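Local structure of gigastasin (Haementeria ghilianii, 5UBM) at residues W32-N37 with Y64-C69; C50-P55 with V108-T113; G86-K91 with T99-E104. The protein probably inhibits serine proteases as a disulfide-rich leech protein. All blocks are in the same frame, centred on the assembly; numbering follows the deposited sequence.

In the fold
The three contacts run in a row through an elongated, disulfide-rich chain. Contact 1 and contact 2 have centres about 18 Å apart and are joined covalently: Cys69 SG of contact 1 bonds Cys50 SG of contact 2 at 2.0 Å. Contacts 2 and 3 are closer, with centres about 12 Å apart, and contact 3 is nested within the loop that contact 2 closes. Arg52 and Asn109 of contact 2 both reach Thr89 OG1 of contact 3. Contacts 1 and 3 do not touch; their nearest atoms are about 10 Å apart. Another protein of the assembly touches Trp32 and Cys69 in contact 1, and Phe87 in contact 3 also packs on another protein chain.

Contact 1. Residues W32-N37 with Y64-C69; sequences WDLKCN and YGCRKC
Leu34 and Asp33 meet Tyr64, Cys66 and Lys68 in a disulfide-rich part of the chain. The segment 64-69 belongs to the antistasin-like module, where strand 67-68 pairs with strand 59-61. Leu34 lies on the short strand 34-35, which runs antiparallel to strand 44-45. No hydrogen bond crosses between the two segments.

Tyr64 comes first. Leu34 CD2 lies over one face of its ring. The other methyl, Leu34 CD1, comes within 4.4 Å of the ring atom Tyr64 CD2. Leu20 and Pro21 also pack on this tyrosine, so the leucine is one part of an apolar cluster.

Cys66 follows, after Gly65 has turned the chain with a positive phi of 82°. Cys66 SG lies 4.2 Å from Leu34 CD1, so this one methyl touches both the ring and the sulfur. The leucine packs beside the Cys45-Cys66 bridge, which ties strand 44-45, the partner of its own strand, to the segment 64-69. Upstream, Asp62 OD1 accepts a hydrogen bond from Cys66 N.

Arg67 CB points away from Leu34 and Asp33, and the side chain makes a cation-pi contact with Tyr59.

Lys68 closes the contact. Lys68 CA is 6.2 Å from Asp33 CA, the nearest pair of CA atoms. The two side chains cross obliquely, and the carboxylate meets the aliphatic part of the lysine. The lysine chain is extended beyond CG, which carries the ammonium group away from the acid. Lys68 NZ ends 5.7 Å from Asp33 OD2, so the opposite charges may attract but form no salt bridge. The carboxylate oxygen Asp33 OD2 instead rests 3.5 Å from Lys68 CG.

Contact 2. Residues C50-P55 with V108-T113; sequences CGRGCP and VNIWCT
Arg52 and Gly53 cross Ile110 and Trp111 with the touching parts of their chains 87° apart. Neither segment is helix or strand. The nearest pair of CA atoms, Arg52 CA and Ile110 CA, is 4.9 Å apart. One backbone hydrogen bond fixes the crossing: Trp111 N donates to Arg52 O at 2.8 Å. Gly53 passes close to Trp111 O, on the side where a CB would clash with it; its positive phi also favours glycine.

Arg52 lays its side chain across that of Ile110 at about a right angle. Arg52 CB is 3.7 Å from Ile110 CG1, and Ile110 CB lies over one face of the guanidinium. A bend at chi3 turns NE out of line with the extended CB-CG-CD part. Arg52 NH2 donates to Asn109 O at 2.9 Å. This bond is bent, with an N-H...O angle of 133°, and the donor stands above the carbonyl plane. Val108 O is also close to NH2, near the guanidinium plane, but the angle is too poor for a hydrogen bond. Further polar partners are Ala106 O and Gly123 O for NH1, and Thr89 OG1 for NH2.

The contact joins two disulfide-rich units. The loop 50-55 belongs to the antistasin-like module and is tied down by Cys54-Cys71. The segment 108-113 leads into the hairpin of strands 117-119 and 124-126, held by Cys112-Cys125. A backbone bond between Gly51 and Cys125 adds to this junction.

Trp111 packs flat against the chain at Cys54 and Pro55. Pro55 CD makes a CH-pi contact 3.6 Å from the centroid of the Trp111 six-membered ring and 7° off its normal. At the pyrrole part, Trp111 NE1 lies 3.3 Å from Pro55 CB. On the opposite face Asn109 C of its own segment lies above the plane, toward the rim.

Contact 3. Residues G86-K91 with T99-E104; sequences GFKTDK and TCNTKE
Lys88 and Gly86 are joined to Thr99 and Asn101 by two nearly straight backbone hydrogen bonds. Asn101 N donates to Gly86 O at 2.9 Å, and Lys88 N donates to Thr99 O at 3.1 Å. Between these bonds, Phe87 and Cys100 form an antiparallel non-hydrogen-bonded pair with their CA atoms 4.6 Å apart. The side chains of this pair diverge.

Polar side-chain contacts centre on the amide of Asn101, which is buried. Its OD1 accepts a hydrogen bond from Thr105 OG1, and its ND2 donates to Tyr85 O. Both partners lie just beyond the segments, one on each chain run, so the amide is gripped from both. Asn101 ND2 also sits 2.8 Å from Phe87 O, at an angle too poor for a hydrogen bond.

In the second antistasin-family module, strand 87-89 has strand 99-100 as its antiparallel partner. Lys88 also has a backbone bond to Ala96 in strand 95-96. The disulfide Cys100-Cys83 ties strand 99-100 to the chain ahead of strand 87-89. Past the strand 87-89, Asp90 OD1 accepts a hydrogen bond from Cys94 N in the turn that leads to strand 95-96.

Van der Waals contacts join Lys88 to Thr99 and Asn101. Lys88 CG is anti to the backbone N (chi1 -179°), and the chain runs side by side with Thr99, pointing the same way. The methyl Thr99 CG2 lies 4.0 Å from Lys88 CB and equally near its CD. Asn101 crosses the lysine at about a right angle, and Asn101 OD1 comes within 3.2 Å of Lys88 CA.

The aromatic contact is slight on this side. Phe87 CD2 approaches Thr99 O to 3.9 Å. The ring makes a cation-pi contact with Lys78, and a basic side chain of another protein chain packs against it.

Contact 1. Residues W32-N37 with Y64-C69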
loop_
_atom_site.group_PDB
_atom_site.type_symbol
_atom_site.label_atom_id
_atom_site.label_comp_id
_atom_site.label_asym_id
_atom_site.label_seq_id
_atom_site.Cartn_x
_atom_site.Cartn_y
_atom_site.Cartn_z
ATOM N N TRP C 32 28.099 16.557 -2.659
ATOM C CA TRP C 32 28.316 15.264 -3.301
ATOM C C TRP C 32 29.279 15.389 -4.477
ATOM O O TRP C 32 29.655 14.392 -5.092
ATOM C CB TRP C 32 26.990 14.654 -3.762
ATOM C CG TRP C 32 26.104 14.247 -2.627
ATOM C CD1 TRP C 32 24.920 14.820 -2.262
ATOM C CD2 TRP C 32 26.346 13.193 -1.689
ATOM N NE1 TRP C 32 24.407 14.183 -1.159
ATOM C CE2 TRP C 32 25.262 13.179 -0.789
ATOM C CE3 TRP C 32 27.370 12.256 -1.525
ATOM C CZ2 TRP C 32 25.173 12.262 0.261
ATOM C CZ3 TRP C 32 27.281 11.349 -0.483
ATOM C CH2 TRP C 32 26.188 11.356 0.394
ATOM N N ASP C 33 29.679 16.619 -4.780
ATOM C CA ASP C 33 30.694 16.868 -5.797
ATOM C C ASP C 33 32.096 16.673 -5.227
ATOM O O ASP C 33 33.085 16.875 -5.926
ATOM C CB ASP C 33 30.552 18.280 -6.362
ATOM C CG ASP C 33 29.206 18.513 -7.012
ATOM O OD1 ASP C 33 28.689 17.575 -7.658
ATOM O OD2 ASP C 33 28.666 19.632 -6.874
ATOM N N LEU C 34 32.171 16.284 -3.955
ATOM C CA LEU C 34 33.445 16.125 -3.261
ATOM C C LEU C 34 33.602 14.721 -2.670
ATOM O O LEU C 34 32.620 14.006 -2.477
ATOM C CB LEU C 34 33.583 17.179 -2.153
ATOM C CG LEU C 34 33.964 18.618 -2.526
ATOM C CD1 LEU C 34 32.829 19.354 -3.218
ATOM C CD2 LEU C 34 34.412 19.390 -1.296
ATOM N N LYS C 35 34.844 14.336 -2.381
ATOM C CA LYS C 35 35.135 13.026 -1.801
ATOM C C LYS C 35 36.342 13.101 -0.872
ATOM O O LYS C 35 37.348 13.717 -1.210
ATOM C CB LYS C 35 35.375 12.001 -2.898
ATOM N N CYS C 36 36.248 12.465 0.292
ATOM C CA CYS C 36 37.302 12.573 1.300
ATOM C C CYS C 36 38.402 11.522 1.124
ATOM O O CYS C 36 38.188 10.488 0.491
ATOM C CB CYS C 36 36.700 12.465 2.701
ATOM S SG CYS C 36 37.872 12.814 4.022
ATOM N N ASN C 37 39.578 11.793 1.693
ATOM C CA ASN C 37 40.727 10.897 1.566
ATOM C C ASN C 37 41.596 10.849 2.825
ATOM O O ASN C 37 41.164 11.252 3.906
ATOM C CB ASN C 37 41.587 11.313 0.370
ATOM C CG ASN C 37 42.105 12.733 0.491
ATOM O OD1 ASN C 37 41.439 13.604 1.053
ATOM N ND2 ASN C 37 43.301 12.975 -0.036
ATOM N N TYR C 64 34.378 25.841 -4.707
ATOM C CA TYR C 64 35.742 25.333 -4.694
ATOM C C TYR C 64 36.245 25.116 -6.119
ATOM O O TYR C 64 37.411 24.787 -6.335
ATOM C CB TYR C 64 35.816 24.029 -3.896
ATOM C CG TYR C 64 35.005 24.039 -2.615
ATOM C CD1 TYR C 64 35.566 24.455 -1.414
ATOM C CD2 TYR C 64 33.676 23.628 -2.608
ATOM C CE1 TYR C 64 34.827 24.465 -0.244
ATOM C CE2 TYR C 64 32.931 23.636 -1.445
ATOM C CZ TYR C 64 33.511 24.055 -0.266
ATOM O OH TYR C 64 32.771 24.061 0.893
ATOM N N GLY C 65 35.354 25.296 -7.088
ATOM C CA GLY C 65 35.710 25.156 -8.486
ATOM C C GLY C 65 35.712 23.718 -8.965
ATOM O O GLY C 65 36.330 23.397 -9.980
ATOM N N CYS C 66 35.022 22.848 -8.234
ATOM C CA CYS C 66 34.916 21.446 -8.618
ATOM C C CYS C 66 33.851 21.281 -9.690
ATOM O O CYS C 66 32.821 21.950 -9.654
ATOM C CB CYS C 66 34.580 20.572 -7.410
ATOM S SG CYS C 66 35.617 20.857 -5.965
ATOM N N ARG C 67 34.097 20.383 -10.638
ATOM C CA ARG C 67 33.158 20.162 -11.730
ATOM C C ARG C 67 31.870 19.498 -11.249
ATOM O O ARG C 67 31.894 18.401 -10.685
ATOM C CB ARG C 67 33.798 19.307 -12.823
ATOM C CG ARG C 67 32.998 19.278 -14.113
ATOM C CD ARG C 67 33.455 18.161 -15.035
ATOM N NE ARG C 67 33.108 16.848 -14.503
ATOM C CZ ARG C 67 33.280 15.705 -15.161
ATOM N NH1 ARG C 67 33.797 15.715 -16.382
ATOM N NH2 ARG C 67 32.935 14.555 -14.598
ATOM N N LYS C 68 30.746 20.172 -11.473
ATOM C CA LYS C 68 29.438 19.591 -11.196
ATOM C C LYS C 68 28.987 18.740 -12.375
ATOM O O LYS C 68 29.577 18.798 -13.455
ATOM C CB LYS C 68 28.402 20.682 -10.918
ATOM C CG LYS C 68 28.733 21.586 -9.750
ATOM C CD LYS C 68 27.702 22.697 -9.623
ATOM C CE LYS C 68 28.072 23.667 -8.514
ATOM N NZ LYS C 68 27.172 24.851 -8.474
ATOM N N CYS C 69 27.942 17.946 -12.170
ATOM C CA CYS C 69 27.320 17.243 -13.282
ATOM C C CYS C 69 26.065 18.001 -13.696
ATOM O O CYS C 69 24.952 17.470 -13.674
ATOM C CB CYS C 69 27.010 15.793 -12.913
ATOM S SG CYS C 69 28.436 14.694 -13.123
#

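Contact 2. Residues C50-P55 with V108-T113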
loop_
_atom_site.group_PDB
_atom_site.type_symbol
_atom_site.label_atom_id
_atom_site.label_comp_id
_atom_site.label_asym_id
_atom_site.label_seq_id
_atom_site.Cartn_x
_atom_site.Cartn_y
_atom_site.Cartn_z
ATOM N N CYS C 50 29.714 11.879 -15.526
ATOM C CA CYS C 50 28.366 12.418 -15.620
ATOM C C CYS C 50 27.507 11.546 -16.523
ATOM O O CYS C 50 27.971 11.070 -17.560
ATOM C CB CYS C 50 28.397 13.860 -16.125
ATOM S SG CYS C 50 29.212 15.003 -14.980
ATOM N N GLY C 51 26.258 11.338 -16.112
ATOM C CA GLY C 51 25.333 10.473 -16.820
ATOM C C GLY C 51 25.223 10.780 -18.299
ATOM O O GLY C 51 25.350 9.889 -19.141
ATOM N N ARG C 52 24.992 12.047 -18.619
ATOM C CA ARG C 52 24.899 12.462 -20.012
ATOM C C ARG C 52 25.944 13.526 -20.336
ATOM O O ARG C 52 26.183 13.843 -21.500
ATOM C CB ARG C 52 23.487 12.966 -20.325
ATOM C CG ARG C 52 22.434 11.861 -20.270
ATOM C CD ARG C 52 21.045 12.357 -20.654
ATOM N NE ARG C 52 20.980 12.821 -22.036
ATOM C CZ ARG C 52 20.743 12.033 -23.077
ATOM N NH1 ARG C 52 20.558 10.733 -22.899
ATOM N NH2 ARG C 52 20.693 12.544 -24.298
ATOM N N GLY C 53 26.569 14.064 -19.294
ATOM C CA GLY C 53 27.649 15.020 -19.454
ATOM C C GLY C 53 27.228 16.355 -20.036
ATOM O O GLY C 53 26.042 16.616 -20.236
ATOM N N CYS C 54 28.216 17.204 -20.302
ATOM C CA CYS C 54 27.979 18.515 -20.891
ATOM C C CYS C 54 28.822 18.696 -22.146
ATOM O O CYS C 54 29.889 18.096 -22.271
ATOM C CB CYS C 54 28.296 19.624 -19.889
ATOM S SG CYS C 54 27.167 19.709 -18.491
ATOM N N PRO C 55 28.343 19.525 -23.085
ATOM C CA PRO C 55 29.113 19.798 -24.302
ATOM C C PRO C 55 30.341 20.667 -24.025
ATOM O O PRO C 55 30.332 21.427 -23.059
ATOM C CB PRO C 55 28.110 20.540 -25.191
ATOM C CG PRO C 55 27.166 21.178 -24.231
ATOM C CD PRO C 55 27.040 20.214 -23.086
ATOM N N VAL C 108 20.803 11.181 -28.342
ATOM C CA VAL C 108 20.833 12.525 -28.902
ATOM C C VAL C 108 21.112 13.539 -27.796
ATOM O O VAL C 108 20.444 13.532 -26.760
ATOM C CB VAL C 108 19.513 12.872 -29.606
ATOM C CG1 VAL C 108 19.485 14.340 -29.987
ATOM C CG2 VAL C 108 19.328 11.992 -30.823
ATOM N N ASN C 109 22.105 14.397 -28.029
ATOM C CA ASN C 109 22.577 15.361 -27.037
ATOM C C ASN C 109 23.118 14.657 -25.803
ATOM O O ASN C 109 22.524 14.707 -24.727
ATOM C CB ASN C 109 21.468 16.342 -26.650
ATOM C CG ASN C 109 21.123 17.301 -27.772
ATOM O OD1 ASN C 109 22.005 17.911 -28.373
ATOM N ND2 ASN C 109 19.836 17.427 -28.068
ATOM N N ILE C 110 24.252 13.991 -25.978
ATOM C CA ILE C 110 24.934 13.313 -24.886
ATOM C C ILE C 110 26.434 13.406 -25.147
ATOM O O ILE C 110 26.863 13.494 -26.297
ATOM C CB ILE C 110 24.475 11.837 -24.748
ATOM C CG1 ILE C 110 24.843 11.280 -23.371
ATOM C CG2 ILE C 110 25.036 10.973 -25.877
ATOM C CD1 ILE C 110 24.310 9.887 -23.110
ATOM N N TRP C 111 27.233 13.421 -24.086
ATOM C CA TRP C 111 28.666 13.646 -24.236
ATOM C C TRP C 111 29.485 12.658 -23.413
ATOM O O TRP C 111 29.789 12.899 -22.242
ATOM C CB TRP C 111 29.002 15.090 -23.858
ATOM C CG TRP C 111 28.243 16.070 -24.704
ATOM C CD1 TRP C 111 28.658 16.635 -25.872
ATOM C CD2 TRP C 111 26.918 16.570 -24.467
ATOM N NE1 TRP C 111 27.684 17.468 -26.370
ATOM C CE2 TRP C 111 26.606 17.444 -25.528
ATOM C CE3 TRP C 111 25.972 16.369 -23.458
ATOM C CZ2 TRP C 111 25.389 18.117 -25.608
ATOM C CZ3 TRP C 111 24.763 17.037 -23.541
ATOM C CH2 TRP C 111 24.484 17.901 -24.609
ATOM N N CYS C 112 29.830 11.540 -24.047
ATOM C CA CYS C 112 30.568 10.461 -23.404
ATOM C C CYS C 112 32.009 10.419 -23.892
ATOM O O CYS C 112 32.272 10.528 -25.090
ATOM C CB CYS C 112 29.896 9.110 -23.671
ATOM S SG CYS C 112 28.170 8.972 -23.146
ATOM N N THR C 113 32.943 10.255 -22.963
ATOM C CA THR C 113 34.349 10.141 -23.317
ATOM C C THR C 113 34.843 8.729 -23.016
ATOM O O THR C 113 34.438 8.127 -22.021
ATOM C CB THR C 113 35.202 11.177 -22.562
ATOM O OG1 THR C 113 34.667 12.487 -22.791
ATOM C CG2 THR C 113 36.648 11.138 -23.028
#

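Contact 3. Residues G86-K91 with T99-E104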
loop_
_atom_site.group_PDB
_atom_site.type_symbol
_atom_site.label_atom_id
_atom_site.label_comp_id
_atom_site.label_asym_id
_atom_site.label_seq_id
_atom_site.Cartn_x
_atom_site.Cartn_y
_atom_site.Cartn_z
ATOM N N GLY C 86 16.836 7.895 -20.432
ATOM C CA GLY C 86 17.374 9.138 -19.913
ATOM C C GLY C 86 16.461 10.322 -20.181
ATOM O O GLY C 86 15.513 10.235 -20.969
ATOM N N PHE C 87 16.739 11.433 -19.510
ATOM C CA PHE C 87 15.980 12.656 -19.734
ATOM C C PHE C 87 16.319 13.257 -21.094
ATOM O O PHE C 87 17.469 13.212 -21.539
ATOM C CB PHE C 87 16.252 13.672 -18.623
ATOM C CG PHE C 87 15.474 13.418 -17.362
ATOM C CD1 PHE C 87 15.833 12.388 -16.503
ATOM C CD2 PHE C 87 14.394 14.218 -17.026
ATOM C CE1 PHE C 87 15.121 12.153 -15.338
ATOM C CE2 PHE C 87 13.679 13.993 -15.859
ATOM C CZ PHE C 87 14.039 12.957 -15.015
ATOM N N LYS C 88 15.307 13.804 -21.759
ATOM C CA LYS C 88 15.526 14.510 -23.008
ATOM C C LYS C 88 16.346 15.761 -22.738
ATOM O O LYS C 88 15.953 16.604 -21.932
ATOM C CB LYS C 88 14.198 14.870 -23.668
ATOM C CG LYS C 88 14.357 15.596 -24.990
ATOM C CD LYS C 88 13.038 15.694 -25.733
ATOM C CE LYS C 88 13.245 16.243 -27.132
ATOM N NZ LYS C 88 14.273 15.465 -27.882
ATOM N N THR C 89 17.493 15.875 -23.396
ATOM C CA THR C 89 18.382 17.006 -23.156
ATOM C C THR C 89 18.547 17.872 -24.399
ATOM O O THR C 89 18.567 17.363 -25.520
ATOM C CB THR C 89 19.767 16.532 -22.680
ATOM O OG1 THR C 89 20.381 15.741 -23.703
ATOM C CG2 THR C 89 19.634 15.696 -21.426
ATOM N N ASP C 90 18.664 19.182 -24.201
ATOM C CA ASP C 90 18.829 20.102 -25.323
ATOM C C ASP C 90 20.283 20.161 -25.792
ATOM O O ASP C 90 21.125 19.382 -25.350
ATOM C CB ASP C 90 18.329 21.510 -24.958
ATOM C CG ASP C 90 19.109 22.150 -23.806
ATOM O OD1 ASP C 90 20.100 21.563 -23.322
ATOM O OD2 ASP C 90 18.724 23.265 -23.391
ATOM N N LYS C 91 20.573 21.102 -26.680
ATOM C CA LYS C 91 21.912 21.229 -27.240
ATOM C C LYS C 91 22.870 21.863 -26.233
ATOM O O LYS C 91 24.087 21.782 -26.387
ATOM C CB LYS C 91 21.866 22.040 -28.536
ATOM C CG LYS C 91 20.885 21.478 -29.555
ATOM C CD LYS C 91 21.049 22.112 -30.927
ATOM C CE LYS C 91 20.723 23.597 -30.912
ATOM N NZ LYS C 91 20.919 24.213 -32.259
ATOM N N THR C 99 10.506 15.273 -19.090
ATOM C CA THR C 99 10.297 14.675 -20.397
ATOM C C THR C 99 11.345 13.600 -20.621
ATOM O O THR C 99 12.539 13.841 -20.449
ATOM C CB THR C 99 10.370 15.719 -21.511
ATOM O OG1 THR C 99 9.296 16.656 -21.354
ATOM C CG2 THR C 99 10.273 15.050 -22.878
ATOM N N CYS C 100 10.901 12.405 -20.980
ATOM C CA CYS C 100 11.828 11.309 -21.210
ATOM C C CYS C 100 12.224 11.251 -22.668
ATOM O O CYS C 100 11.469 11.682 -23.531
ATOM C CB CYS C 100 11.212 9.980 -20.778
ATOM S SG CYS C 100 11.111 9.769 -18.993
ATOM N N ASN C 101 13.421 10.740 -22.934
ATOM C CA ASN C 101 13.826 10.418 -24.293
ATOM C C ASN C 101 13.002 9.262 -24.839
ATOM O O ASN C 101 12.494 8.441 -24.076
ATOM C CB ASN C 101 15.312 10.054 -24.345
ATOM C CG ASN C 101 16.215 11.270 -24.419
ATOM O OD1 ASN C 101 15.984 12.181 -25.210
ATOM N ND2 ASN C 101 17.250 11.286 -23.590
ATOM N N THR C 102 12.864 9.199 -26.160
ATOM C CA THR C 102 12.400 7.973 -26.793
ATOM C C THR C 102 13.631 7.134 -27.096
ATOM O O THR C 102 14.759 7.605 -26.934
ATOM C CB THR C 102 11.603 8.231 -28.089
ATOM O OG1 THR C 102 12.385 9.022 -28.991
ATOM C CG2 THR C 102 10.306 8.957 -27.784
ATOM N N LYS C 103 13.421 5.903 -27.548
ATOM C CA LYS C 103 14.522 5.025 -27.930
ATOM C C LYS C 103 15.420 5.680 -28.989
ATOM O O LYS C 103 16.577 5.291 -29.167
ATOM C CB LYS C 103 13.967 3.697 -28.446
ATOM C CG LYS C 103 15.009 2.638 -28.750
ATOM C CD LYS C 103 14.355 1.340 -29.207
ATOM C CE LYS C 103 15.391 0.266 -29.496
ATOM N NZ LYS C 103 14.755 -1.011 -29.929
ATOM N N GLU C 104 14.881 6.691 -29.667
ATOM C CA GLU C 104 15.550 7.328 -30.797
ATOM C C GLU C 104 16.413 8.514 -30.365
ATOM O O GLU C 104 17.454 8.783 -30.965
ATOM C CB GLU C 104 14.515 7.798 -31.825
ATOM C CG GLU C 104 13.250 6.941 -31.916
ATOM C CD GLU C 104 13.517 5.449 -32.066
ATOM O OE1 GLU C 104 14.475 5.068 -32.775
ATOM O OE2 GLU C 104 12.756 4.654 -31.472
#